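Long-range contacts in purine nucleoside phosphorylase (Schistosoma mansoni, PDB 6B37), which catalyses the reversible phosphorolysis of purine nucleosides such as inosine and guanosine, releasing the free base and ribose 1-phosphate: residues A[84-89]-A[220-225]; A[117-122]-A[216-221]; A[129-134]-A[240-245]; A[137-142]-A[194-199]. All coordinates share one frame; numbering follows the deposited sequence.

Interaction 1 of 4, residues A[84-89]-A[220-225]; sequences QGRLHM and GMSTVP. With CGD (1,3-benzothiazol-2-ol), chain H.
Thr223 OG1, at the residue just before helix 224-232, is approached by Arg86 NH2 from the loop and held by Asn117 ND2. The arginine comes to 2.8 Å from Thr223 OG1, but its N-H turns well off line (116°), so the bond is weak. Arg86 is extended as far as NE, with CG anti to the backbone N (chi1 175°), which carries its guanidinium across Ser222. The serine OG appears to sit over one face of that group, toward the rim, though its position is less certain. Firmer partners fix the cation: Glu226 in a salt bridge to NE, and the carbonyl of Thr116 at NH1. Farther along the loop, His88 brings CD2 to 3.9 Å from Ser222 CB, while Met221 O lies near the plane of the imidazole at its edge. A water bridges the backbones, accepting from Met89 N at 3.0 Å and donating to Met221 O at 3.2 Å. Met89 lays its sulfur against the Pro225 ring, SD to CG 3.9 Å. Met221 CG touches the benzothiazolol, and dimethyl sulfoxide, probably from the crystallisation liquor, lies close to Ser222. An arginine, a histidine and a serine gathered beside it are consistent with the phosphate site of trimeric purine nucleoside phosphorylases.

Interaction 2 of 4, residues A[117-122]-A[216-221]; sequences NLAGGI and CDVVGM. With CGD (1,3-benzothiazol-2-ol), chain H; DMS (dimethyl sulfoxide), chain D.
Gly120 and Val219 face each other as an antiparallel hydrogen-bonded pair, and the bound 1,3-benzothiazol-2-ol lies directly against them. Gly120 N donates a hydrogen bond to Val219 O at 2.9 Å, and Val219 N answers to Gly120 O at 3.0 Å, each donor lying in the carbonyl plane of its acceptor. Since Gly120 carries no side chain, the ligand can come in over this pair, with its C2 only 3.4 Å from Gly120 N. Val219 meets the heterocycle with both methyl groups, CG1 toward the ligand nitrogen and CG2 toward its oxygen. Next in line is the non-hydrogen-bonded pair Gly121 and Val218, where Val218 CA makes a CA-H...O contact with Gly120 O (3.2 Å). This is a case of a short strand, 218-220, running antiparallel to the long strand 112-121 inside the mixed sheet of the phosphorylase superfamily, so that a pocket wall is made largely of backbone. Beyond the strand end, Ile122 N still reaches Asp217 O at 2.9 Å, although from 41° out of the carbonyl plane. With CG2 anti to the backbone N, Ile122 presses that methyl on Cys216 O at 3.2 Å and leaves CD1 to cross Val219 CG1 at 4.0 Å. On the other face Ala119 CB touches both Val219 O and Val218 CB. The second shell sets the positions: Asp217 bonds Val193 N through OD2 and Asn123 through OD1.

Interaction 3 of 4, residues A[129-134]-A[240-245]; sequences GDFVLI and VSLIAN. With CGD (1,3-benzothiazol-2-ol), chain H.
Strands 131-134 and 240-245 run antiparallel at 152°, their axes approaching to 4.7 Å, with Val132 and Ser241 as a hydrogen-bonded pair that bonds in both directions. Asp130 and Gly129 extend the bonding beyond the strand: Ile243 N meets Asp130 O at 2.9 Å in an almost straight bond, close to the carbonyl direction, and Gly129 N reaches Ile243 O at 2.8 Å. Side chains then sort onto two faces. On one, Phe131 crosses Leu242 at a slant, CE1 3.8 Å from CD1, a methyl that also rests on Asp130 O; Leu133 and Val240 run alongside each other, with CD2 and CG2 3.7 Å apart. On the other, Val132 CG2, placed anti to the carbonyl carbon of Val132, meets Ile243 CD1 at 3.8 Å. Ile134 CD1 comes to 3.5 Å from Ser241 OG, whose polar partner is Asn117 OD1. Farther along, Ala244 and Asn245 reach the benzothiazolol. The face of Phe131 and Leu242 is roofed by helix 259-283, where Trp276 meets the Phe131 ring and Arg269 takes Gly129 O, whereas the face of Val132 and Ser241 turns to Val218 of strand 218-220.

Interaction 4 of 4, residues A[137-142]-A[194-199]; sequences HINFPG and YAFNGG. With CGD (1,3-benzothiazol-2-ol), chain H.
Asn139 and Pro141 close round the Phe196 ring, and here the contact is tight. Asn139 and Phe196 both have CG anti to the backbone N, and as neighbours on one face of the sheet they run alongside each other with amide and ring planes 30° apart; Asn139 OD1 stands near the ring plane at the edge, 3.5 Å from Phe196 CD2. Pro141 comes across at about a right angle, its CG 4.0 Å from the ring centroid in an off-centre CH-pi contact. The same Asn139 OD1 caps the following helix by accepting from Gly142 N at 3.1 Å, the donor lying far above the amide plane. Behind them are the parallel strands 131-139 and 189-196, neighbours in the mixed sheet of this superfamily: Ile138 N bonds Tyr194 O at 2.9 Å, and Phe196 N bonds Ile138 O at 3.0 Å. Beyond them one chain enters helix 140-143 and the other a loop, and the contact is looser. Pro141 CG stays 4.4 Å from Gly198 N. Phe196 O, although buried, has no hydrogen-bond partner in the model; it meets the edge of the partly exposed Phe140 ring at CD2, 3.5 Å away, while Ile138 CG2 lies over one face of that ring. In the loop Asn197 forms an Asx turn with Gly199 N, and its ND2 donates hydrogen bonds to the benzothiazolol oxygen (3.1 Å) and Thr201 O. Neighbouring subunits cover both parts: Leu143 of the second packs on Phe140, Pro141 and Asn197, and Glu207 of the third accepts from Asn139 N.

How the interactions relate
Interactions 2, 3 and 4 are buried sheet pairings, whereas interaction 1 is a partly buried meeting of loop and helix start, where a weak side-chain bond, a bridging water and a Met89-Pro225 contact meet. Interaction 2 sits at the junction: its strand 112-121 adjoins strand 236-246 of interaction 3, its strand 218-220 adjoins strand 189-196 of interaction 4, and Gly220 and Met221 also belong to interaction 1. Interactions 3 and 4 use opposite ends of strand 131-139, antiparallel and chiefly aliphatic near helix 259-283, parallel and aromatic near the other subunits. Tyr194 connects these neighbourhoods, packing on Ile134 and Ser241, its hydroxyl hydrogen-bonding to the backbone of Ser222. All four touch the benzothiazolol.

Interaction 1 of 4, residues A[84-89]-A[220-225]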
# COMPACT_ATOMS: atom_id res chain seq x y z
N GLN A 84 20.64 5.57 18.82
CA GLN A 84 20.08 6.69 19.58
C GLN A 84 19.56 7.70 18.56
O GLN A 84 20.32 8.54 18.06
CB GLN A 84 21.14 7.31 20.50
CG GLN A 84 20.58 8.26 21.53
CD GLN A 84 21.67 8.94 22.34
OE1 GLN A 84 22.73 9.29 21.82
NE2 GLN A 84 21.40 9.13 23.63
N GLY A 85 18.27 7.63 18.28
CA GLY A 85 17.69 8.29 17.12
C GLY A 85 17.30 7.26 16.08
O GLY A 85 18.10 6.84 15.24
N ARG A 86 16.04 6.85 16.11
CA ARG A 86 15.54 5.79 15.24
C ARG A 86 15.00 6.38 13.95
O ARG A 86 14.41 7.46 13.94
CB ARG A 86 14.45 5.03 15.99
CG ARG A 86 13.71 3.97 15.24
CD ARG A 86 12.57 3.54 16.13
NE ARG A 86 12.20 2.15 15.92
CZ ARG A 86 11.53 1.42 16.80
NH1 ARG A 86 11.12 1.96 17.96
NH2 ARG A 86 11.26 0.16 16.53
N LEU A 87 15.21 5.66 12.85
CA LEU A 87 14.71 6.08 11.55
C LEU A 87 13.33 5.49 11.30
O LEU A 87 13.15 4.28 11.47
CB LEU A 87 15.66 5.62 10.44
CG LEU A 87 16.93 6.45 10.20
CD1 LEU A 87 17.64 6.77 11.48
CD2 LEU A 87 17.85 5.69 9.26
N HIS A 88 12.38 6.33 10.89
CA HIS A 88 11.00 5.91 10.61
C HIS A 88 10.62 6.12 9.14
O HIS A 88 10.92 7.16 8.55
CB HIS A 88 9.97 6.67 11.46
CG HIS A 88 10.11 6.49 12.95
ND1 HIS A 88 10.99 7.21 13.72
CD2 HIS A 88 9.39 5.73 13.82
CE1 HIS A 88 10.85 6.87 14.99
NE2 HIS A 88 9.88 5.98 15.08
N MET A 89 9.88 5.17 8.57
CA MET A 89 9.56 5.29 7.14
C MET A 89 8.56 6.42 6.84
O MET A 89 8.59 6.96 5.72
CB MET A 89 9.06 3.94 6.59
CG MET A 89 10.20 2.88 6.67
SD MET A 89 10.22 1.43 5.59
CE MET A 89 10.62 2.19 4.02
N GLY A 220 1.13 0.19 15.48
CA GLY A 220 2.22 1.15 15.58
C GLY A 220 2.81 1.51 14.23
O GLY A 220 2.47 0.90 13.21
N MET A 221 3.73 2.49 14.22
CA MET A 221 4.31 3.02 12.98
C MET A 221 5.78 2.67 12.78
O MET A 221 6.46 3.32 11.96
CB MET A 221 4.19 4.55 12.90
CG MET A 221 2.82 5.13 13.04
SD MET A 221 2.90 6.96 13.19
CE MET A 221 1.21 7.25 13.70
N SER A 222 6.33 1.71 13.52
CA SER A 222 7.75 1.39 13.44
C SER A 222 7.92 -0.13 13.46
O SER A 222 6.98 -0.89 13.25
CB SER A 222 8.51 2.05 14.60
OG SER A 222 8.20 1.39 15.83
N THR A 223 9.16 -0.56 13.72
CA THR A 223 9.53 -1.90 14.19
C THR A 223 9.52 -2.97 13.08
O THR A 223 10.55 -3.65 12.86
CB THR A 223 8.67 -2.29 15.40
OG1 THR A 223 8.94 -1.36 16.46
CG2 THR A 223 9.03 -3.69 15.92
N VAL A 224 8.41 -3.14 12.35
CA VAL A 224 8.35 -4.21 11.32
C VAL A 224 9.45 -4.09 10.27
O VAL A 224 10.01 -5.14 9.88
CB VAL A 224 6.92 -4.28 10.74
CG1 VAL A 224 6.81 -5.16 9.48
CG2 VAL A 224 5.96 -4.84 11.82
N PRO A 225 9.82 -2.90 9.75
CA PRO A 225 10.94 -2.85 8.76
C PRO A 225 12.25 -3.40 9.32
O PRO A 225 12.92 -4.22 8.63
CB PRO A 225 11.02 -1.36 8.40
CG PRO A 225 9.54 -0.89 8.61
CD PRO A 225 9.15 -1.58 9.89
C4 CGD H . 0.36 5.40 20.33
C5 CGD H . 1.16 5.25 19.44
C6 CGD H . 0.89 4.88 18.04
C3 CGD H . -0.70 5.31 20.27
C2 CGD H . -1.33 5.03 19.31
C1 CGD H . -0.78 4.73 17.98
O CGD H . 0.05 3.89 14.46
C CGD H . 0.11 4.25 15.79
S CGD H . 1.52 4.58 16.62
N CGD H . -1.20 4.35 16.54
O HOH W 1 9.08 2.77 10.14

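Interaction 2 of 4, residues A[117-122]-A[216-221]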
# COMPACT_ATOMS: atom_id res chain seq x y z
N ASN A 117 8.82 0.01 21.36
CA ASN A 117 8.04 1.02 20.64
C ASN A 117 6.83 1.43 21.48
O ASN A 117 6.50 0.79 22.49
CB ASN A 117 7.58 0.51 19.25
CG ASN A 117 6.66 -0.69 19.32
OD1 ASN A 117 5.59 -0.62 19.90
ND2 ASN A 117 7.04 -1.78 18.64
N LEU A 118 6.21 2.56 21.11
CA LEU A 118 4.92 2.99 21.63
C LEU A 118 3.81 2.63 20.64
O LEU A 118 3.98 2.80 19.42
CB LEU A 118 4.93 4.49 21.92
CG LEU A 118 5.56 4.81 23.28
CD1 LEU A 118 6.23 6.15 23.24
CD2 LEU A 118 4.47 4.75 24.35
N ALA A 119 2.69 2.11 21.14
CA ALA A 119 1.65 1.57 20.27
C ALA A 119 0.26 1.82 20.84
O ALA A 119 0.08 2.06 22.04
CB ALA A 119 1.84 0.07 20.04
N GLY A 120 -0.73 1.79 19.95
CA GLY A 120 -2.14 1.86 20.36
C GLY A 120 -2.71 0.47 20.63
O GLY A 120 -2.40 -0.49 19.92
N GLY A 121 -3.58 0.38 21.63
CA GLY A 121 -4.20 -0.90 21.95
C GLY A 121 -5.47 -1.13 21.15
O GLY A 121 -6.33 -0.24 21.05
N ILE A 122 -5.62 -2.35 20.63
CA ILE A 122 -6.81 -2.78 19.89
C ILE A 122 -7.59 -3.86 20.67
O ILE A 122 -8.81 -3.76 20.86
CB ILE A 122 -6.41 -3.29 18.48
CG1 ILE A 122 -5.70 -2.20 17.65
CG2 ILE A 122 -7.62 -3.81 17.72
CD1 ILE A 122 -6.56 -0.97 17.29
N CYS A 216 -5.86 -8.01 14.88
CA CYS A 216 -4.74 -7.24 15.41
C CYS A 216 -4.93 -6.94 16.89
O CYS A 216 -6.04 -6.62 17.34
CB CYS A 216 -4.59 -5.93 14.65
SG CYS A 216 -4.37 -6.17 12.86
N ASP A 217 -3.83 -7.00 17.65
CA ASP A 217 -3.89 -6.68 19.07
C ASP A 217 -3.38 -5.28 19.40
O ASP A 217 -3.89 -4.66 20.35
CB ASP A 217 -3.10 -7.72 19.88
CG ASP A 217 -3.70 -9.13 19.74
OD1 ASP A 217 -4.90 -9.29 20.04
OD2 ASP A 217 -2.98 -10.06 19.31
N VAL A 218 -2.40 -4.78 18.65
CA VAL A 218 -1.81 -3.45 18.82
C VAL A 218 -1.52 -2.88 17.44
O VAL A 218 -1.43 -3.62 16.45
CB VAL A 218 -0.53 -3.46 19.69
CG1 VAL A 218 -0.75 -4.20 21.02
CG2 VAL A 218 0.66 -4.06 18.97
N VAL A 219 -1.30 -1.56 17.38
CA VAL A 219 -0.98 -0.86 16.13
C VAL A 219 0.12 0.17 16.37
O VAL A 219 0.06 0.97 17.31
CB VAL A 219 -2.25 -0.22 15.49
CG1 VAL A 219 -2.99 0.73 16.42
CG2 VAL A 219 -1.92 0.44 14.16
N GLY A 220 1.13 0.19 15.48
CA GLY A 220 2.22 1.15 15.58
C GLY A 220 2.81 1.51 14.23
O GLY A 220 2.47 0.90 13.21
N MET A 221 3.73 2.49 14.22
CA MET A 221 4.31 3.02 12.98
C MET A 221 5.78 2.67 12.78
O MET A 221 6.46 3.32 11.96
CB MET A 221 4.19 4.55 12.90
CG MET A 221 2.82 5.13 13.04
SD MET A 221 2.90 6.96 13.19
CE MET A 221 1.21 7.25 13.70
C4 CGD H . 0.36 5.40 20.33
C5 CGD H . 1.16 5.25 19.44
C6 CGD H . 0.89 4.88 18.04
C3 CGD H . -0.70 5.31 20.27
C2 CGD H . -1.33 5.03 19.31
C1 CGD H . -0.78 4.73 17.98
O CGD H . 0.05 3.89 14.46
C CGD H . 0.11 4.25 15.79
S CGD H . 1.52 4.58 16.62
N CGD H . -1.20 4.35 16.54
S DMS D . 8.10 4.68 18.22
O DMS D . 7.92 4.71 19.70
C1 DMS D . 9.83 4.79 17.81
C2 DMS D . 7.42 3.28 17.41

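Interaction 3 of 4, residues A[129-134]-A[240-245]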
# COMPACT_ATOMS: atom_id res chain seq x y z
N GLY A 129 -0.46 1.88 29.67
CA GLY A 129 0.58 1.44 30.57
C GLY A 129 0.93 -0.04 30.51
O GLY A 129 1.88 -0.46 31.20
N ASP A 130 0.19 -0.85 29.76
CA ASP A 130 0.50 -2.27 29.63
C ASP A 130 1.67 -2.46 28.66
O ASP A 130 1.96 -1.60 27.81
CB ASP A 130 -0.70 -3.07 29.11
CG ASP A 130 -1.84 -3.22 30.12
OD1 ASP A 130 -1.66 -3.00 31.35
OD2 ASP A 130 -2.96 -3.60 29.68
N PHE A 131 2.34 -3.61 28.79
CA PHE A 131 3.37 -4.07 27.85
C PHE A 131 2.86 -5.26 27.03
O PHE A 131 2.24 -6.18 27.59
CB PHE A 131 4.63 -4.51 28.63
CG PHE A 131 5.24 -3.45 29.48
CD1 PHE A 131 5.85 -2.35 28.91
CD2 PHE A 131 5.25 -3.58 30.86
CE1 PHE A 131 6.44 -1.38 29.70
CE2 PHE A 131 5.83 -2.62 31.66
CZ PHE A 131 6.43 -1.51 31.08
N VAL A 132 3.21 -5.30 25.74
CA VAL A 132 2.88 -6.42 24.87
C VAL A 132 4.17 -7.01 24.28
O VAL A 132 4.89 -6.33 23.54
CB VAL A 132 1.91 -6.02 23.75
CG1 VAL A 132 1.63 -7.19 22.85
CG2 VAL A 132 0.61 -5.49 24.34
N LEU A 133 4.45 -8.29 24.58
CA LEU A 133 5.49 -9.03 23.86
C LEU A 133 4.95 -9.38 22.47
O LEU A 133 3.90 -10.02 22.35
CB LEU A 133 5.89 -10.30 24.63
CG LEU A 133 6.19 -10.11 26.13
CD1 LEU A 133 6.43 -11.45 26.83
CD2 LEU A 133 7.41 -9.22 26.29
N ILE A 134 5.62 -8.91 21.42
CA ILE A 134 5.10 -9.12 20.07
C ILE A 134 5.42 -10.54 19.60
O ILE A 134 6.59 -10.96 19.60
CB ILE A 134 5.67 -8.08 19.10
CG1 ILE A 134 5.20 -6.66 19.54
CG2 ILE A 134 5.26 -8.36 17.66
CD1 ILE A 134 5.87 -5.49 18.83
N VAL A 240 8.98 -5.31 22.08
CA VAL A 240 8.01 -5.05 23.15
C VAL A 240 7.33 -3.71 22.88
O VAL A 240 8.01 -2.70 22.65
CB VAL A 240 8.67 -5.07 24.54
CG1 VAL A 240 7.62 -4.79 25.66
CG2 VAL A 240 9.31 -6.42 24.80
N SER A 241 5.99 -3.70 22.87
CA SER A 241 5.19 -2.48 22.75
C SER A 241 4.74 -1.98 24.13
O SER A 241 4.30 -2.77 24.98
CB SER A 241 3.92 -2.71 21.92
OG SER A 241 4.19 -2.90 20.54
N LEU A 242 4.86 -0.67 24.35
CA LEU A 242 4.23 0.02 25.48
C LEU A 242 2.92 0.64 24.99
O LEU A 242 2.94 1.43 24.04
CB LEU A 242 5.13 1.10 26.07
CG LEU A 242 4.47 1.99 27.13
CD1 LEU A 242 3.96 1.22 28.38
CD2 LEU A 242 5.46 3.06 27.59
N ILE A 243 1.81 0.26 25.61
CA ILE A 243 0.47 0.65 25.15
C ILE A 243 0.14 2.04 25.70
O ILE A 243 0.13 2.25 26.92
CB ILE A 243 -0.59 -0.38 25.59
CG1 ILE A 243 -0.26 -1.78 25.03
CG2 ILE A 243 -2.01 0.06 25.19
CD1 ILE A 243 -0.04 -1.82 23.50
N ALA A 244 -0.17 2.98 24.81
CA ALA A 244 -0.49 4.34 25.24
C ALA A 244 -1.98 4.56 25.52
O ALA A 244 -2.33 5.50 26.24
CB ALA A 244 -0.04 5.34 24.17
N ASN A 245 -2.86 3.73 24.96
CA ASN A 245 -4.31 3.97 24.98
C ASN A 245 -5.01 2.69 24.52
O ASN A 245 -4.34 1.74 24.07
CB ASN A 245 -4.70 5.13 24.07
CG ASN A 245 -4.59 4.77 22.59
OD1 ASN A 245 -3.61 4.16 22.18
ND2 ASN A 245 -5.61 5.10 21.80
C4 CGD H . 0.36 5.40 20.33
C5 CGD H . 1.16 5.25 19.44
C6 CGD H . 0.89 4.88 18.04
C3 CGD H . -0.70 5.31 20.27
C2 CGD H . -1.33 5.03 19.31
C1 CGD H . -0.78 4.73 17.98
O CGD H . 0.05 3.89 14.46
C CGD H . 0.11 4.25 15.79
S CGD H . 1.52 4.58 16.62
N CGD H . -1.20 4.35 16.54

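Interaction 4 of 4, residues A[137-142]-A[194-199]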
# COMPACT_ATOMS: atom_id res chain seq x y z
N HIS A 137 3.08 -10.36 13.28
CA HIS A 137 2.69 -9.04 12.76
C HIS A 137 1.82 -9.15 11.51
O HIS A 137 1.76 -10.19 10.83
CB HIS A 137 3.93 -8.14 12.51
CG HIS A 137 4.83 -8.57 11.38
ND1 HIS A 137 6.20 -8.67 11.54
CD2 HIS A 137 4.57 -8.87 10.09
CE1 HIS A 137 6.74 -9.04 10.40
NE2 HIS A 137 5.78 -9.15 9.49
N ILE A 138 1.15 -8.02 11.22
CA ILE A 138 0.41 -7.82 9.96
C ILE A 138 1.00 -6.58 9.30
O ILE A 138 0.87 -5.46 9.81
CB ILE A 138 -1.11 -7.71 10.18
CG1 ILE A 138 -1.65 -9.06 10.70
CG2 ILE A 138 -1.82 -7.33 8.84
CD1 ILE A 138 -3.12 -9.09 11.04
N ASN A 139 1.66 -6.78 8.17
CA ASN A 139 2.49 -5.76 7.51
C ASN A 139 1.71 -5.16 6.34
O ASN A 139 1.86 -5.60 5.20
CB ASN A 139 3.77 -6.45 7.03
CG ASN A 139 4.79 -5.55 6.39
OD1 ASN A 139 4.68 -4.33 6.35
ND2 ASN A 139 5.81 -6.20 5.82
N PHE A 140 0.88 -4.15 6.62
CA PHE A 140 0.09 -3.55 5.54
C PHE A 140 0.98 -2.97 4.43
O PHE A 140 0.68 -3.21 3.25
CB PHE A 140 -0.91 -2.52 6.12
CG PHE A 140 -1.99 -3.16 6.98
CD1 PHE A 140 -2.96 -3.95 6.41
CD2 PHE A 140 -1.99 -3.00 8.35
CE1 PHE A 140 -3.93 -4.55 7.17
CE2 PHE A 140 -2.97 -3.63 9.12
CZ PHE A 140 -3.93 -4.39 8.51
N PRO A 141 2.06 -2.25 4.72
CA PRO A 141 2.94 -1.82 3.60
C PRO A 141 3.48 -2.98 2.77
O PRO A 141 3.56 -2.89 1.53
CB PRO A 141 4.05 -1.05 4.34
CG PRO A 141 3.37 -0.46 5.55
CD PRO A 141 2.47 -1.61 6.00
N GLY A 142 3.89 -4.07 3.41
CA GLY A 142 4.40 -5.24 2.67
C GLY A 142 3.40 -5.88 1.72
O GLY A 142 3.72 -6.20 0.57
N TYR A 194 1.11 -7.39 16.17
CA TYR A 194 1.36 -5.98 15.87
C TYR A 194 1.01 -5.63 14.42
O TYR A 194 1.57 -6.21 13.49
CB TYR A 194 2.83 -5.66 16.12
CG TYR A 194 3.33 -4.25 15.90
CD1 TYR A 194 3.52 -3.40 16.97
CD2 TYR A 194 3.71 -3.81 14.64
CE1 TYR A 194 4.04 -2.12 16.79
CE2 TYR A 194 4.23 -2.55 14.47
CZ TYR A 194 4.39 -1.70 15.53
OH TYR A 194 4.94 -0.45 15.40
N ALA A 195 0.08 -4.68 14.24
CA ALA A 195 -0.25 -4.13 12.93
C ALA A 195 0.66 -2.94 12.63
O ALA A 195 0.74 -2.01 13.43
CB ALA A 195 -1.70 -3.67 12.90
N PHE A 196 1.32 -2.96 11.47
CA PHE A 196 2.17 -1.85 11.01
C PHE A 196 1.33 -0.87 10.19
O PHE A 196 0.90 -1.21 9.07
CB PHE A 196 3.33 -2.40 10.20
CG PHE A 196 4.30 -1.36 9.64
CD1 PHE A 196 4.45 -0.12 10.22
CD2 PHE A 196 5.12 -1.69 8.54
CE1 PHE A 196 5.34 0.84 9.70
CE2 PHE A 196 6.01 -0.75 8.03
CZ PHE A 196 6.14 0.52 8.62
N ASN A 197 1.00 0.29 10.79
CA ASN A 197 0.41 1.46 10.14
C ASN A 197 1.55 2.34 9.63
O ASN A 197 2.34 2.87 10.42
CB ASN A 197 -0.45 2.21 11.17
CG ASN A 197 -0.87 3.62 10.73
OD1 ASN A 197 -0.99 3.90 9.53
ND2 ASN A 197 -1.10 4.51 11.70
N GLY A 198 1.65 2.52 8.31
CA GLY A 198 2.75 3.32 7.79
C GLY A 198 2.85 4.73 8.36
O GLY A 198 3.96 5.25 8.54
N GLY A 199 1.71 5.35 8.69
CA GLY A 199 1.72 6.66 9.36
C GLY A 199 1.92 7.83 8.39
O GLY A 199 1.99 7.64 7.15
C4 CGD H . 0.36 5.40 20.33
C5 CGD H . 1.16 5.25 19.44
C6 CGD H . 0.89 4.88 18.04
C3 CGD H . -0.70 5.31 20.27
C2 CGD H . -1.33 5.03 19.31
C1 CGD H . -0.78 4.73 17.98
O CGD H . 0.05 3.89 14.46
C CGD H . 0.11 4.25 15.79
S CGD H . 1.52 4.58 16.62
N CGD H . -1.20 4.35 16.54